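Local coordinates for extracellular solute-binding protein family 5 (Brucella melitensis, PDB 4ONY) that probably serves as the periplasmic substrate-binding component of an ABC transporter, capturing peptides or related solutes for import, at residues P223-Y235 / F246-R258. Residues are numbered along the deposited sequence; the frame is centred on the assembly and turned at random.
Sequences PGQRIVYKRNPDY and FNNFDKISIEYYR. With P4G (1-ethoxy-2-(2-ethoxyethoxy)ethane), chain D.
Arg226 and Glu255 form a salt bridge across a pair of antiparallel strands, 226-231 and 251-257, the two inner strands of a four-stranded mixed sheet in this family 5 solute-binding protein. Arg226 NE and Arg226 NH2 both donate side-on to the single oxygen Glu255 OE2, the NH2 bond measuring 2.9 Å. That oxygen lies in the guanidinium plane, but the carboxylate is turned 65° from it, and both nitrogens approach from the same face of the acid. Arg226 NH1 bonds to Gln222 on the neighbouring strand 216-222, so the guanidinium links strand 251-257, through Glu255, with strand 216-222, through Gln222. At the far end Arg231 reaches past the strand: the turn about its CG-CD bond (chi3 63°) helps bring NH1 to the backbone oxygen Asn247 O at 3.1 Å, with a weak bond to Asn248 O, while Asp250 CA sits over one guanidinium face. Arg231 NH2 is hydrogen-bonded to Lys43 O.

Between these anchors the backbones pair regularly, Ile227 with Ile254 and Tyr229 with Ile252 exchanging N-H and C=O both ways. Tyr256 N to Gln225 O (2.8 Å) continues the ladder beside a classic beta bulge, where Gln225 and Arg226 together lie opposite Gln222. On the sheet face of Ile227, Ile227 CG2 packs on Ile254 CB, and Tyr229 CE2 meets Ile254 CD1 at 4.0 Å. On the Arg226 face, Val228 CG1 touches both Lys251 CD and Ser253 OG. The bound polyether runs past the bridge and across one face of the Tyr257 ring, where its C3 comes within 3.5 Å of Tyr257 CE2.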
ATOM      1  N   PRO A 223      11.263  16.362  20.444  1.00 20.03           N
ATOM      2  CA  PRO A 223      11.599  14.999  20.057  1.00 19.49           C
ATOM      3  C   PRO A 223      10.906  13.971  20.966  1.00 19.10           C
ATOM      4  O   PRO A 223      10.881  14.148  22.158  1.00 20.39           O
ATOM      5  CB  PRO A 223      13.118  14.920  20.232  1.00 19.72           C
ATOM      6  CG  PRO A 223      13.587  16.279  20.568  1.00 20.68           C
ATOM      7  CD  PRO A 223      12.436  17.204  20.751  1.00 20.49           C
ATOM      8  N   GLY A 224      10.329  12.942  20.377  1.00 18.51           N
ATOM      9  CA  GLY A 224       9.579  11.928  21.072  1.00 18.13           C
ATOM     10  C   GLY A 224       8.174  12.345  21.437  1.00 18.61           C
ATOM     11  O   GLY A 224       7.453  11.553  22.034  1.00 18.43           O
ATOM     12  N   GLN A 225       7.772  13.574  21.082  1.00 18.43           N
ATOM     13  CA  GLN A 225       6.523  14.165  21.553  1.00 19.29           C
ATOM     14  C   GLN A 225       5.644  14.847  20.483  1.00 18.82           C
ATOM     15  O   GLN A 225       4.442  14.549  20.407  1.00 18.01           O
ATOM     16  CB  GLN A 225       6.808  15.162  22.646  1.00 20.94           C
ATOM     17  CG  GLN A 225       7.499  14.525  23.845  1.00 23.16           C
ATOM     18  CD  GLN A 225       7.549  15.499  25.017  1.00 25.78           C
ATOM     19  OE1 GLN A 225       8.260  16.493  24.986  1.00 28.10           O
ATOM     20  NE2 GLN A 225       6.771  15.225  26.033  1.00 27.08           N
ATOM     21  N   ARG A 226       6.221  15.742  19.692  1.00 18.44           N
ATOM     22  CA  ARG A 226       5.439  16.602  18.822  1.00 18.94           C
ATOM     23  C   ARG A 226       6.292  17.345  17.820  1.00 17.74           C
ATOM     24  O   ARG A 226       7.375  17.843  18.160  1.00 17.51           O
ATOM     25  CB  ARG A 226       4.701  17.655  19.682  1.00 21.04           C
ATOM     26  CG  ARG A 226       3.795  18.603  18.891  1.00 22.70           C
ATOM     27  CD  ARG A 226       3.282  19.738  19.773  1.00 24.18           C
ATOM     28  NE  ARG A 226       2.344  19.269  20.783  1.00 25.23           N
ATOM     29  CZ  ARG A 226       2.559  19.272  22.104  1.00 27.95           C
ATOM     30  NH1 ARG A 226       3.700  19.704  22.631  1.00 28.26           N
ATOM     31  NH2 ARG A 226       1.590  18.848  22.916  1.00 28.70           N
ATOM     32  N   ILE A 227       5.812  17.387  16.585  1.00 16.32           N
ATOM     33  CA  ILE A 227       6.335  18.291  15.549  1.00 15.99           C
ATOM     34  C   ILE A 227       5.184  19.223  15.076  1.00 15.56           C
ATOM     35  O   ILE A 227       4.094  18.784  14.871  1.00 15.09           O
ATOM     36  CB  ILE A 227       6.998  17.541  14.370  1.00 15.68           C
ATOM     37  CG1 ILE A 227       7.570  18.527  13.368  1.00 16.42           C
ATOM     38  CG2 ILE A 227       6.027  16.618  13.607  1.00 15.29           C
ATOM     39  CD1 ILE A 227       8.569  17.913  12.396  1.00 16.28           C
ATOM     40  N   VAL A 228       5.427  20.523  15.027  1.00 16.10           N
ATOM     41  CA  VAL A 228       4.417  21.507  14.645  1.00 16.43           C
ATOM     42  C   VAL A 228       4.847  22.101  13.287  1.00 16.60           C
ATOM     43  O   VAL A 228       5.955  22.606  13.139  1.00 16.71           O
ATOM     44  CB  VAL A 228       4.277  22.634  15.684  1.00 17.12           C
ATOM     45  CG1 VAL A 228       3.225  23.659  15.300  1.00 17.29           C
ATOM     46  CG2 VAL A 228       3.932  22.099  17.068  1.00 17.71           C
ATOM     47  N   TYR A 229       3.948  22.009  12.321  1.00 16.24           N
ATOM     48  CA  TYR A 229       4.099  22.626  11.042  1.00 16.33           C
ATOM     49  C   TYR A 229       3.229  23.901  10.960  1.00 17.10           C
ATOM     50  O   TYR A 229       2.068  23.887  11.345  1.00 16.43           O
ATOM     51  CB  TYR A 229       3.641  21.665   9.961  1.00 15.68           C
ATOM     52  CG  TYR A 229       4.517  20.461   9.814  1.00 15.32           C
ATOM     53  CD1 TYR A 229       5.655  20.525   9.025  1.00 15.43           C
ATOM     54  CD2 TYR A 229       4.220  19.259  10.440  1.00 14.85           C
ATOM     55  CE1 TYR A 229       6.483  19.454   8.857  1.00 14.99           C
ATOM     56  CE2 TYR A 229       5.053  18.154  10.278  1.00 15.11           C
ATOM     57  CZ  TYR A 229       6.189  18.269   9.478  1.00 15.30           C
ATOM     58  OH  TYR A 229       7.047  17.215   9.261  1.00 16.01           O
ATOM     59  N   LYS A 230       3.797  24.964  10.425  1.00 18.03           N
ATOM     60  CA  LYS A 230       3.073  26.179  10.126  1.00 19.71           C
ATOM     61  C   LYS A 230       3.086  26.444   8.607  1.00 18.55           C
ATOM     62  O   LYS A 230       4.131  26.324   7.971  1.00 18.50           O
ATOM     63  CB  LYS A 230       3.663  27.355  10.896  1.00 22.38           C
ATOM     64  CG  LYS A 230       3.009  27.455  12.253  1.00 27.22           C
ATOM     65  CD  LYS A 230       3.592  28.552  13.146  1.00 30.13           C
ATOM     66  CE  LYS A 230       3.377  28.141  14.593  1.00 33.63           C
ATOM     67  NZ  LYS A 230       3.681  29.276  15.509  1.00 37.42           N
ATOM     68  N   ARG A 231       1.955  26.878   8.065  1.00 17.62           N
ATOM     69  CA  ARG A 231       1.880  27.183   6.643  1.00 17.84           C
ATOM     70  C   ARG A 231       2.665  28.425   6.316  1.00 17.72           C
ATOM     71  O   ARG A 231       2.551  29.439   6.999  1.00 18.32           O
ATOM     72  CB  ARG A 231       0.435  27.332   6.177  1.00 17.83           C
ATOM     73  CG  ARG A 231       0.263  27.441   4.668  1.00 18.00           C
ATOM     74  CD  ARG A 231      -1.208  27.424   4.256  1.00 17.99           C
ATOM     75  NE  ARG A 231      -1.889  28.597   4.812  1.00 18.93           N
ATOM     76  CZ  ARG A 231      -3.156  28.621   5.225  1.00 19.57           C
ATOM     77  NH1 ARG A 231      -3.934  27.546   5.139  1.00 18.50           N
ATOM     78  NH2 ARG A 231      -3.656  29.731   5.755  1.00 20.18           N
ATOM     79  N   ASN A 232       3.452  28.374   5.257  1.00 17.18           N
ATOM     80  CA  ASN A 232       4.168  29.569   4.807  1.00 17.06           C
ATOM     81  C   ASN A 232       3.211  30.423   4.005  1.00 16.79           C
ATOM     82  O   ASN A 232       2.764  29.997   2.977  1.00 15.93           O
ATOM     83  CB  ASN A 232       5.306  29.150   3.924  1.00 17.19           C
ATOM     84  CG  ASN A 232       6.052  30.325   3.324  1.00 17.50           C
ATOM     85  OD1 ASN A 232       5.823  31.464   3.667  1.00 17.70           O
ATOM     86  ND2 ASN A 232       6.979  30.014   2.424  1.00 17.50           N
ATOM     87  N   PRO A 233       2.883  31.644   4.461  1.00 17.49           N
ATOM     88  CA  PRO A 233       1.921  32.411   3.648  1.00 18.03           C
ATOM     89  C   PRO A 233       2.433  32.778   2.270  1.00 18.29           C
ATOM     90  O   PRO A 233       1.634  33.090   1.407  1.00 18.69           O
ATOM     91  CB  PRO A 233       1.655  33.674   4.483  1.00 19.23           C
ATOM     92  CG  PRO A 233       2.715  33.706   5.524  1.00 19.24           C
ATOM     93  CD  PRO A 233       3.194  32.311   5.739  1.00 18.25           C
ATOM     94  N   ASP A 234       3.744  32.756   2.061  1.00 18.25           N
ATOM     95  CA  ASP A 234       4.318  33.053   0.757  1.00 18.86           C
ATOM     96  C   ASP A 234       4.652  31.801  -0.057  1.00 17.90           C
ATOM     97  O   ASP A 234       5.452  31.882  -0.997  1.00 17.80           O
ATOM     98  CB  ASP A 234       5.614  33.862   0.929  1.00 19.72           C
ATOM     99  CG  ASP A 234       5.924  34.743  -0.261  1.00 20.82           C
ATOM    100  OD1 ASP A 234       5.030  35.226  -0.979  1.00 20.74           O
ATOM    101  OD2 ASP A 234       7.117  34.983  -0.488  1.00 22.92           O
ATOM    102  N   TYR A 235       4.073  30.657   0.314  1.00 16.99           N
ATOM    103  CA  TYR A 235       4.267  29.398  -0.418  1.00 16.31           C
ATOM    104  C   TYR A 235       4.148  29.650  -1.941  1.00 16.49           C
ATOM    105  O   TYR A 235       3.155  30.149  -2.400  1.00 16.39           O
ATOM    106  CB  TYR A 235       3.249  28.370   0.046  1.00 15.83           C
ATOM    107  CG  TYR A 235       3.190  27.125  -0.819  1.00 15.07           C
ATOM    108  CD1 TYR A 235       4.328  26.415  -1.120  1.00 15.01           C
ATOM    109  CD2 TYR A 235       1.996  26.692  -1.352  1.00 14.85           C
ATOM    110  CE1 TYR A 235       4.289  25.303  -1.943  1.00 14.53           C
ATOM    111  CE2 TYR A 235       1.947  25.544  -2.141  1.00 14.56           C
ATOM    112  CZ  TYR A 235       3.096  24.870  -2.440  1.00 14.09           C
ATOM    113  OH  TYR A 235       3.034  23.767  -3.233  1.00 13.77           O
ATOM    114  N   PHE A 246      -5.915  22.389  -1.449  1.00 14.88           N
ATOM    115  CA  PHE A 246      -5.038  21.685  -0.545  1.00 14.03           C
ATOM    116  C   PHE A 246      -4.403  22.713   0.417  1.00 14.58           C
ATOM    117  O   PHE A 246      -4.498  23.927   0.216  1.00 14.24           O
ATOM    118  CB  PHE A 246      -3.903  20.985  -1.318  1.00 14.18           C
ATOM    119  CG  PHE A 246      -4.330  19.765  -2.141  1.00 13.92           C
ATOM    120  CD1 PHE A 246      -4.747  18.622  -1.526  1.00 13.70           C
ATOM    121  CD2 PHE A 246      -4.239  19.777  -3.524  1.00 14.32           C
ATOM    122  CE1 PHE A 246      -5.126  17.499  -2.267  1.00 14.09           C
ATOM    123  CE2 PHE A 246      -4.586  18.658  -4.275  1.00 14.79           C
ATOM    124  CZ  PHE A 246      -5.019  17.501  -3.643  1.00 14.05           C
ATOM    125  N   ASN A 247      -3.754  22.210   1.452  1.00 14.43           N
ATOM    126  CA  ASN A 247      -2.997  23.039   2.377  1.00 15.19           C
ATOM    127  C   ASN A 247      -3.870  24.055   3.073  1.00 15.39           C
ATOM    128  O   ASN A 247      -3.508  25.209   3.190  1.00 14.73           O
ATOM    129  CB  ASN A 247      -1.843  23.744   1.632  1.00 15.35           C
ATOM    130  CG  ASN A 247      -1.031  22.777   0.801  1.00 15.54           C
ATOM    131  OD1 ASN A 247      -0.685  21.683   1.261  1.00 15.00           O
ATOM    132  ND2 ASN A 247      -0.695  23.179  -0.419  1.00 15.47           N
ATOM    133  N   ASN A 248      -5.030  23.602   3.523  1.00 15.66           N
ATOM    134  CA  ASN A 248      -6.026  24.492   4.047  1.00 16.23           C
ATOM    135  C   ASN A 248      -5.788  24.862   5.516  1.00 16.33           C
ATOM    136  O   ASN A 248      -6.161  25.951   5.951  1.00 16.60           O
ATOM    137  CB  ASN A 248      -7.428  23.897   3.871  1.00 16.00           C
ATOM    138  CG  ASN A 248      -7.732  23.539   2.426  1.00 16.30           C
ATOM    139  OD1 ASN A 248      -7.567  24.354   1.495  1.00 16.04           O
ATOM    140  ND2 ASN A 248      -8.176  22.307   2.218  1.00 16.12           N
ATOM    141  N   PHE A 249      -5.217  23.952   6.281  1.00 16.45           N
ATOM    142  CA  PHE A 249      -4.901  24.240   7.669  1.00 16.96           C
ATOM    143  C   PHE A 249      -3.726  25.203   7.711  1.00 17.57           C
ATOM    144  O   PHE A 249      -2.766  25.033   6.965  1.00 18.40           O
ATOM    145  CB  PHE A 249      -4.592  22.959   8.433  1.00 16.53           C
ATOM    146  CG  PHE A 249      -5.726  21.968   8.426  1.00 16.31           C
ATOM    147  CD1 PHE A 249      -6.878  22.233   9.151  1.00 16.56           C
ATOM    148  CD2 PHE A 249      -5.641  20.796   7.682  1.00 15.69           C
ATOM    149  CE1 PHE A 249      -7.942  21.356   9.145  1.00 16.18           C
ATOM    150  CE2 PHE A 249      -6.681  19.920   7.676  1.00 15.89           C
ATOM    151  CZ  PHE A 249      -7.848  20.199   8.408  1.00 16.08           C
ATOM    152  N   ASP A 250      -3.801  26.213   8.558  1.00 18.24           N
ATOM    153  CA  ASP A 250      -2.667  27.102   8.718  1.00 19.58           C
ATOM    154  C   ASP A 250      -1.598  26.530   9.655  1.00 19.20           C
ATOM    155  O   ASP A 250      -0.498  27.049   9.727  1.00 17.91           O
ATOM    156  CB  ASP A 250      -3.079  28.522   9.122  1.00 21.18           C
ATOM    157  CG  ASP A 250      -3.867  28.583  10.404  1.00 23.90           C
ATOM    158  OD1 ASP A 250      -3.710  27.709  11.279  1.00 28.01           O
ATOM    159  OD2 ASP A 250      -4.651  29.542  10.569  1.00 26.01           O
ATOM    160  N   LYS A 251      -1.952  25.454  10.367  1.00 19.07           N
ATOM    161  CA  LYS A 251      -1.038  24.794  11.293  1.00 19.47           C
ATOM    162  C   LYS A 251      -1.428  23.340  11.407  1.00 18.19           C
ATOM    163  O   LYS A 251      -2.619  23.028  11.512  1.00 16.66           O
ATOM    164  CB  LYS A 251      -1.130  25.434  12.680  1.00 22.16           C
ATOM    165  CG  LYS A 251      -0.192  24.799  13.683  1.00 24.51           C
ATOM    166  CD  LYS A 251       0.028  25.693  14.888  1.00 28.50           C
ATOM    167  CE  LYS A 251      -1.176  25.621  15.802  1.00 31.17           C
ATOM    168  NZ  LYS A 251      -0.787  26.199  17.125  1.00 35.12           N
ATOM    169  N   ILE A 252      -0.430  22.455  11.396  1.00 17.35           N
ATOM    170  CA  ILE A 252      -0.653  21.006  11.574  1.00 16.98           C
ATOM    171  C   ILE A 252       0.340  20.503  12.605  1.00 16.57           C
ATOM    172  O   ILE A 252       1.542  20.679  12.425  1.00 15.55           O
ATOM    173  CB  ILE A 252      -0.458  20.203  10.276  1.00 17.21           C
ATOM    174  CG1 ILE A 252      -1.462  20.671   9.222  1.00 18.22           C
ATOM    175  CG2 ILE A 252      -0.601  18.694  10.565  1.00 17.41           C
ATOM    176  CD1 ILE A 252      -1.263  20.137   7.810  1.00 18.18           C
ATOM    177  N   SER A 253      -0.174  19.932  13.704  1.00 16.56           N
ATOM    178  CA  SER A 253       0.667  19.345  14.762  1.00 16.87           C
ATOM    179  C   SER A 253       0.474  17.852  14.742  1.00 16.53           C
ATOM    180  O   SER A 253      -0.653  17.349  14.688  1.00 16.28           O
ATOM    181  CB  SER A 253       0.332  19.923  16.148  1.00 17.72           C
ATOM    182  OG  SER A 253       0.297  21.355  16.143  1.00 18.22           O
ATOM    183  N   ILE A 254       1.589  17.147  14.720  1.00 16.62           N
ATOM    184  CA  ILE A 254       1.617  15.697  14.827  1.00 16.36           C
ATOM    185  C   ILE A 254       2.208  15.332  16.197  1.00 16.78           C
ATOM    186  O   ILE A 254       3.400  15.587  16.474  1.00 16.10           O
ATOM    187  CB  ILE A 254       2.454  15.090  13.681  1.00 16.69           C
ATOM    188  CG1 ILE A 254       1.955  15.660  12.348  1.00 17.15           C
ATOM    189  CG2 ILE A 254       2.395  13.563  13.703  1.00 16.01           C
ATOM    190  CD1 ILE A 254       2.674  15.111  11.115  1.00 18.07           C
ATOM    191  N   GLU A 255       1.356  14.756  17.045  1.00 17.08           N
ATOM    192  CA  GLU A 255       1.714  14.316  18.393  1.00 17.70           C
ATOM    193  C   GLU A 255       1.963  12.834  18.454  1.00 17.14           C
ATOM    194  O   GLU A 255       1.316  12.040  17.735  1.00 16.61           O
ATOM    195  CB  GLU A 255       0.621  14.695  19.362  1.00 18.73           C
ATOM    196  CG  GLU A 255       0.519  16.189  19.474  1.00 20.10           C
ATOM    197  CD  GLU A 255      -0.328  16.660  20.606  1.00 22.01           C
ATOM    198  OE1 GLU A 255      -1.067  15.858  21.229  1.00 23.28           O
ATOM    199  OE2 GLU A 255      -0.254  17.874  20.870  1.00 22.96           O
ATOM    200  N   TYR A 256       2.915  12.451  19.296  1.00 16.53           N
ATOM    201  CA  TYR A 256       3.360  11.099  19.372  1.00 16.43           C
ATOM    202  C   TYR A 256       2.903  10.467  20.690  1.00 17.05           C
ATOM    203  O   TYR A 256       3.027  11.084  21.734  1.00 16.70           O
ATOM    204  CB  TYR A 256       4.889  11.066  19.216  1.00 16.82           C
ATOM    205  CG  TYR A 256       5.364  11.228  17.770  1.00 16.67           C
ATOM    206  CD1 TYR A 256       5.373  12.472  17.153  1.00 17.45           C
ATOM    207  CD2 TYR A 256       5.755  10.149  17.018  1.00 16.75           C
ATOM    208  CE1 TYR A 256       5.820  12.620  15.845  1.00 17.31           C
ATOM    209  CE2 TYR A 256       6.199  10.287  15.736  1.00 16.51           C
ATOM    210  CZ  TYR A 256       6.232  11.531  15.149  1.00 16.87           C
ATOM    211  OH  TYR A 256       6.674  11.685  13.858  1.00 16.49           O
ATOM    212  N   TYR A 257       2.351   9.251  20.607  1.00 16.49           N
ATOM    213  CA  TYR A 257       1.789   8.539  21.743  1.00 16.99           C
ATOM    214  C   TYR A 257       2.444   7.155  21.876  1.00 17.29           C
ATOM    215  O   TYR A 257       2.903   6.592  20.894  1.00 16.86           O
ATOM    216  CB  TYR A 257       0.266   8.383  21.588  1.00 17.14           C
ATOM    217  CG  TYR A 257      -0.435   9.694  21.703  1.00 17.13           C
ATOM    218  CD1 TYR A 257      -0.497  10.564  20.608  1.00 16.69           C
ATOM    219  CD2 TYR A 257      -0.926  10.135  22.928  1.00 17.26           C
ATOM    220  CE1 TYR A 257      -1.079  11.821  20.737  1.00 16.61           C
ATOM    221  CE2 TYR A 257      -1.510  11.383  23.063  1.00 17.49           C
ATOM    222  CZ  TYR A 257      -1.565  12.238  21.959  1.00 17.27           C
ATOM    223  OH  TYR A 257      -2.157  13.511  22.135  1.00 17.17           O
ATOM    224  N   ARG A 258       2.478   6.616  23.092  1.00 17.51           N
ATOM    225  CA  ARG A 258       3.159   5.348  23.312  1.00 17.23           C
ATOM    226  C   ARG A 258       2.322   4.170  22.861  1.00 17.55           C
ATOM    227  O   ARG A 258       2.866   3.126  22.694  1.00 16.70           O
ATOM    228  CB  ARG A 258       3.533   5.153  24.746  1.00 17.40           C
ATOM    229  CG  ARG A 258       2.357   4.879  25.676  1.00 17.66           C
ATOM    230  CD  ARG A 258       2.819   5.065  27.091  1.00 18.46           C
ATOM    231  NE  ARG A 258       1.860   4.582  28.064  1.00 18.99           N
ATOM    232  CZ  ARG A 258       1.068   5.331  28.818  1.00 19.44           C
ATOM    233  NH1 ARG A 258       1.078   6.650  28.709  1.00 19.36           N
ATOM    234  NH2 ARG A 258       0.232   4.733  29.687  1.00 19.81           N
TER
HETATM  235  C8  P4G D 602       3.204  20.188  25.989  1.00 45.81           C
HETATM  236  C7  P4G D 602       4.465  19.349  25.778  1.00 47.20           C
HETATM  237  O4  P4G D 602       4.368  17.900  25.952  1.00 49.67           O
HETATM  238  C6  P4G D 602       3.180  17.150  25.616  1.00 49.14           C
HETATM  239  C5  P4G D 602       3.449  16.110  24.513  1.00 48.45           C
HETATM  240  O3  P4G D 602       2.226  15.431  24.170  1.00 44.96           O
HETATM  241  C4  P4G D 602       2.394  14.209  23.490  1.00 39.51           C
HETATM  242  C3  P4G D 602       1.333  13.255  24.004  1.00 39.91           C
HETATM  243  O2  P4G D 602       1.858  12.381  25.005  1.00 42.13           O
HETATM  244  C2  P4G D 602       0.836  11.719  25.778  1.00 40.72           C
HETATM  245  C1  P4G D 602       0.569  12.280  27.164  1.00 39.20           C
HETATM  246  O   HOH W   1       5.261  11.084  23.443  1.00 24.77           O